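PDB 5FYD: oxidoreductase, short chain dehydrogenase/reductase family protein from Collinsella aerofaciens, which catalyses the NADPH-dependent reduction of the 7-oxo group of 7-oxolithocholate to give ursodeoxycholate, working as a homodimer. Local coordinates for residues A132-A137 and E175-D180; E182-G187 and V231-R236. One frame throughout, in Å; residues are numbered along the deposited sequence.

Contact 1: A132-A137 and E175-D180; sequences AQDRGA and EGTGVD
D134 lays its carboxylate over the turn at T177-G178, where D134 OD1 takes the backbone N-H of G178 at 2.8 Å. The N-H meets that oxygen from above the carboxylate plane, about 40° out of it, and T177 CB lies 3.6 Å from the same D134 OD1. CG of D134 is anti to the backbone N (chi1 -167°), beside the carbonyl carbon; from there OD1 reaches G178 N. D134 is the first residue to leave the helical conformation after helix 105-132, its positive phi completing a Schellman motif, and the chain then enters strand 136-143. On the facing segment T177 OG1 accepts the N-H of V179 at 3.2 Å, an ST turn that leads into strand 179-186; the same hydroxyl also bonds C174 O. Beyond the two turns the backbones pair as parallel strands, G136 opposite V179 and A137 opposite D180. The N-H of D180 reaches G136 O at 2.9 Å, whereas the bond from G136 N to G178 O is weak at 3.4 Å. V179 covers the glycine: its CG1 sits 3.6 Å from G136 O, and CG2 is 3.9 Å from R135 N. The V179 side chain also packs on M127 and F130 of helix 105-132. The R135 guanidinium has its partners outside the pair: NH2 makes a salt bridge with D84, and NH1 bonds Y7 O. D180 OD2 bonds the hydroxyl of Y7. The two strands of this Rossmann-type sheet thus start side by side through main-chain bonds and one carboxylate, and the negative charge of D134 would probably strengthen its hold on the G178 N-H.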
loop_
_atom_site.group_PDB
_atom_site.type_symbol
_atom_site.label_atom_id
_atom_site.label_comp_id
_atom_site.label_asym_id
_atom_site.label_seq_id
_atom_site.Cartn_x
_atom_site.Cartn_y
_atom_site.Cartn_z
ATOM N N ALA A 132 -9.423 12.454 -36.550
ATOM C CA ALA A 132 -10.447 12.704 -37.570
ATOM C C ALA A 132 -11.045 14.112 -37.467
ATOM O O ALA A 132 -11.319 14.748 -38.485
ATOM C CB ALA A 132 -11.539 11.651 -37.518
ATOM N N GLN A 133 -11.212 14.612 -36.251
ATOM C CA GLN A 133 -11.704 15.977 -36.025
ATOM C C GLN A 133 -10.565 16.996 -35.903
ATOM O O GLN A 133 -10.802 18.193 -35.716
ATOM C CB GLN A 133 -12.624 16.011 -34.793
ATOM C CG GLN A 133 -11.951 15.715 -33.462
ATOM C CD GLN A 133 -12.912 15.462 -32.326
ATOM O OE1 GLN A 133 -14.055 15.029 -32.521
ATOM N NE2 GLN A 133 -12.440 15.692 -31.118
ATOM N N ASP A 134 -9.329 16.502 -35.989
ATOM C CA ASP A 134 -8.113 17.287 -35.805
ATOM C C ASP A 134 -8.180 18.170 -34.560
ATOM O O ASP A 134 -7.880 19.365 -34.578
ATOM C CB ASP A 134 -7.783 18.083 -37.074
ATOM C CG ASP A 134 -6.398 18.647 -37.047
ATOM O OD1 ASP A 134 -5.465 17.963 -36.540
ATOM O OD2 ASP A 134 -6.233 19.794 -37.497
ATOM N N ARG A 135 -8.605 17.563 -33.460
ATOM C CA ARG A 135 -8.798 18.279 -32.241
ATOM C C ARG A 135 -8.888 17.281 -31.078
ATOM O O ARG A 135 -9.655 16.326 -31.155
ATOM C CB ARG A 135 -10.082 19.107 -32.378
ATOM C CG ARG A 135 -10.641 19.610 -31.075
ATOM C CD ARG A 135 -11.897 20.455 -31.256
ATOM N NE ARG A 135 -13.050 19.782 -31.874
ATOM C CZ ARG A 135 -13.992 19.063 -31.245
ATOM N NH1 ARG A 135 -13.913 18.807 -29.948
ATOM N NH2 ARG A 135 -15.017 18.564 -31.943
ATOM N N GLY A 136 -8.097 17.525 -30.031
ATOM C CA GLY A 136 -8.138 16.696 -28.832
ATOM C C GLY A 136 -6.852 16.662 -28.058
ATOM O O GLY A 136 -5.835 17.186 -28.494
ATOM N N ALA A 137 -6.884 16.002 -26.908
ATOM C CA ALA A 137 -5.679 15.871 -26.106
ATOM C C ALA A 137 -5.628 14.556 -25.379
ATOM O O ALA A 137 -6.662 14.034 -24.952
ATOM C CB ALA A 137 -5.597 17.009 -25.130
ATOM N N GLU A 175 2.676 16.310 -33.445
ATOM C CA GLU A 175 3.243 17.660 -33.542
ATOM C C GLU A 175 2.824 18.297 -34.850
ATOM O O GLU A 175 2.945 17.689 -35.902
ATOM C CB GLU A 175 4.772 17.643 -33.448
ATOM C CG GLU A 175 5.260 17.303 -32.065
ATOM C CD GLU A 175 6.627 17.897 -31.760
ATOM O OE1 GLU A 175 7.621 17.358 -32.276
ATOM O OE2 GLU A 175 6.696 18.883 -30.996
ATOM N N GLY A 176 2.298 19.510 -34.771
ATOM C CA GLY A 176 1.806 20.197 -35.951
ATOM C C GLY A 176 0.446 19.737 -36.417
ATOM O O GLY A 176 0.032 20.081 -37.526
ATOM N N THR A 177 -0.247 18.948 -35.598
ATOM C CA THR A 177 -1.689 18.702 -35.773
ATOM C C THR A 177 -2.449 19.359 -34.637
ATOM O O THR A 177 -1.858 19.869 -33.690
ATOM C CB THR A 177 -2.013 17.192 -35.775
ATOM O OG1 THR A 177 -1.935 16.685 -34.435
ATOM C CG2 THR A 177 -1.063 16.428 -36.660
ATOM N N GLY A 178 -3.777 19.308 -34.722
ATOM C CA GLY A 178 -4.650 19.821 -33.672
ATOM C C GLY A 178 -4.819 18.930 -32.447
ATOM O O GLY A 178 -5.574 19.261 -31.547
ATOM N N VAL A 179 -4.148 17.779 -32.420
ATOM C CA VAL A 179 -4.207 16.885 -31.277
ATOM C C VAL A 179 -2.909 17.047 -30.485
ATOM O O VAL A 179 -1.828 17.018 -31.072
ATOM C CB VAL A 179 -4.387 15.430 -31.725
ATOM C CG1 VAL A 179 -4.647 14.517 -30.550
ATOM C CG2 VAL A 179 -5.533 15.321 -32.731
ATOM N N ASP A 180 -3.017 17.255 -29.180
ATOM C CA ASP A 180 -1.856 17.410 -28.287
ATOM C C ASP A 180 -1.728 16.171 -27.403
ATOM O O ASP A 180 -2.646 15.838 -26.677
ATOM C CB ASP A 180 -1.995 18.641 -27.401
ATOM C CG ASP A 180 -1.956 19.947 -28.183
ATOM O OD1 ASP A 180 -1.282 20.008 -29.236
ATOM O OD2 ASP A 180 -2.625 20.911 -27.745
#

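Contact 2: E182-G187 and V231-R236; sequences EVITLG and VIAGQR
I184 and V231 point to the same face of the sheet, and their side chains cross obliquely, I184 CD1 resting 3.6 Å from V231 CG1. I184 has CG1 anti to the backbone N (chi1 -177°), and the chain beyond it places CD1 against A233 CB as well, 3.9 Å away. From further along the strand L186 CD2 meets the same A233 CB at 3.8 Å, making the small methyl a shared seat for two longer side chains. An alanine in place of I184 would remove CG1 and CD1 and would probably leave V231 CG1 and A233 CB without that neighbour, opening a gap beside them. V231 is also crossed by E182, whose extended chain brings OE2 to 3.6 Å from V231 CG2. Helix 214-224 covers this face, with A221 against E182, C217 against L186, and E220 and K224 against V231. L186 lies close to the NADP(+)-binding V20, and T185 near S143, the inferred transition-state stabiliser. The backbones run parallel: V231 N bonds V183 O, T185 N bonds V231 O, and A233 N bonds T185 O at 2.9 Å. T185 and I232 point to the other face, where T185 touches L164 of helix 154-173. A water is hydrogen-bonded to T185 OG1 at 2.6 Å and donates to V231 O. The last strand of the Rossmann-type sheet is thus held by three backbone bonds, with mainly aliphatic contacts, plus the E182 carboxylate, on one face; on the other, V231 O takes both the N-H of T185 and the water, a bridge that would probably limit rotation of the T185 hydroxyl.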
loop_
_atom_site.group_PDB
_atom_site.type_symbol
_atom_site.label_atom_id
_atom_site.label_comp_id
_atom_site.label_asym_id
_atom_site.label_seq_id
_atom_site.Cartn_x
_atom_site.Cartn_y
_atom_site.Cartn_z
ATOM N N GLU A 182 0.838 13.921 -24.680
ATOM C CA GLU A 182 1.943 13.972 -23.729
ATOM C C GLU A 182 1.931 12.717 -22.881
ATOM O O GLU A 182 0.869 12.174 -22.589
ATOM C CB GLU A 182 1.803 15.192 -22.831
ATOM C CG GLU A 182 2.959 15.460 -21.868
ATOM C CD GLU A 182 2.554 16.432 -20.773
ATOM O OE1 GLU A 182 1.792 17.392 -21.061
ATOM O OE2 GLU A 182 2.952 16.198 -19.618
ATOM N N VAL A 183 3.109 12.251 -22.521
ATOM C CA VAL A 183 3.241 11.301 -21.414
ATOM C C VAL A 183 3.907 11.975 -20.233
ATOM O O VAL A 183 4.924 12.661 -20.382
ATOM C CB VAL A 183 3.949 9.991 -21.809
ATOM C CG1 VAL A 183 5.268 10.205 -22.548
ATOM C CG2 VAL A 183 4.144 9.074 -20.588
ATOM N N ILE A 184 3.326 11.774 -19.054
ATOM C CA ILE A 184 3.903 12.265 -17.810
ATOM C C ILE A 184 4.323 11.038 -17.008
ATOM O O ILE A 184 3.502 10.162 -16.739
ATOM C CB ILE A 184 2.959 13.187 -17.016
ATOM C CG1 ILE A 184 3.681 13.717 -15.761
ATOM C CG2 ILE A 184 1.640 12.523 -16.614
ATOM C CD1 ILE A 184 4.028 15.168 -15.814
ATOM N N THR A 185 5.588 11.009 -16.610
ATOM C CA THR A 185 6.176 9.893 -15.893
ATOM C C THR A 185 6.303 10.253 -14.407
ATOM O O THR A 185 6.972 11.232 -14.053
ATOM C CB THR A 185 7.541 9.536 -16.505
ATOM O OG1 THR A 185 7.340 9.043 -17.846
ATOM C CG2 THR A 185 8.236 8.499 -15.687
ATOM N N LEU A 186 5.649 9.468 -13.551
ATOM C CA LEU A 186 5.549 9.777 -12.127
ATOM C C LEU A 186 6.558 8.980 -11.341
ATOM O O LEU A 186 6.896 7.866 -11.706
ATOM C CB LEU A 186 4.173 9.423 -11.610
ATOM C CG LEU A 186 2.996 10.023 -12.383
ATOM C CD1 LEU A 186 1.690 9.715 -11.657
ATOM C CD2 LEU A 186 3.189 11.503 -12.612
ATOM N N GLY A 187 7.012 9.551 -10.239
ATOM C CA GLY A 187 7.789 8.824 -9.276
ATOM C C GLY A 187 6.861 8.526 -8.116
ATOM O O GLY A 187 5.661 8.320 -8.278
ATOM N N VAL A 231 7.513 14.083 -20.192
ATOM C CA VAL A 231 7.819 14.893 -19.015
ATOM C C VAL A 231 7.953 13.951 -17.854
ATOM O O VAL A 231 7.157 13.030 -17.694
ATOM C CB VAL A 231 6.668 15.860 -18.707
ATOM C CG1 VAL A 231 6.891 16.649 -17.402
ATOM C CG2 VAL A 231 6.455 16.797 -19.890
ATOM N N ILE A 232 8.977 14.181 -17.045
ATOM C CA ILE A 232 9.099 13.500 -15.754
ATOM C C ILE A 232 8.565 14.468 -14.705
ATOM O O ILE A 232 9.039 15.586 -14.616
ATOM C CB ILE A 232 10.548 13.085 -15.469
ATOM C CG1 ILE A 232 10.966 11.976 -16.450
ATOM C CG2 ILE A 232 10.692 12.579 -14.024
ATOM C CD1 ILE A 232 12.438 11.707 -16.486
ATOM N N ALA A 233 7.589 14.048 -13.911
ATOM C CA ALA A 233 6.971 14.946 -12.925
ATOM C C ALA A 233 7.929 15.250 -11.798
ATOM O O ALA A 233 8.488 14.344 -11.189
ATOM C CB ALA A 233 5.691 14.335 -12.372
ATOM N N GLY A 234 8.119 16.540 -11.545
ATOM C CA GLY A 234 8.878 17.019 -10.410
ATOM C C GLY A 234 10.349 17.191 -10.745
ATOM O O GLY A 234 10.946 16.375 -11.433
ATOM N N GLN A 235 10.946 18.255 -10.215
ATOM C CA GLN A 235 12.340 18.570 -10.507
ATOM C C GLN A 235 13.320 17.510 -10.012
ATOM O O GLN A 235 14.232 17.091 -10.743
ATOM C CB GLN A 235 12.701 19.950 -9.933
ATOM C CG GLN A 235 14.051 20.460 -10.415
ATOM C CD GLN A 235 14.132 20.607 -11.928
ATOM O OE1 GLN A 235 13.238 21.168 -12.556
ATOM N NE2 GLN A 235 15.199 20.103 -12.519
ATOM N N ARG A 236 13.151 17.080 -8.771
ATOM C CA ARG A 236 14.052 16.097 -8.192
ATOM C C ARG A 236 14.072 14.810 -9.016
ATOM O O ARG A 236 15.117 14.183 -9.175
ATOM C CB ARG A 236 13.653 15.782 -6.737
ATOM C CG ARG A 236 14.404 14.618 -6.090
ATOM C CD ARG A 236 13.722 13.254 -6.301
ATOM N NE ARG A 236 14.544 12.132 -5.820
ATOM C CZ ARG A 236 14.394 10.845 -6.154
ATOM N NH1 ARG A 236 13.452 10.444 -7.016
ATOM N NH2 ARG A 236 15.216 9.938 -5.626
HETATM O O HOH W 1 7.772 10.903 -19.573
#

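In the fold
Strand 179-186 serves both contacts: contact 1 joins its start to strand 136-143, and contact 2 joins its later part to strand 230-232, the outermost on that side within the chain. The contact centres are 22 Å apart. Contact 1, its centre about 20 Å from that of the chain, is partly buried and away from the annotated sites; it relies on main-chain bonds, turns and a carboxylate, with charged residues at its margin. Contact 2 is buried, its centre about 11 Å from that of the chain, and adds aliphatic side chains in contact and a bound water to the same parallel pairing. It comes near NADP(+)-binding residues, and R236 also bonds G200 of the second subunit.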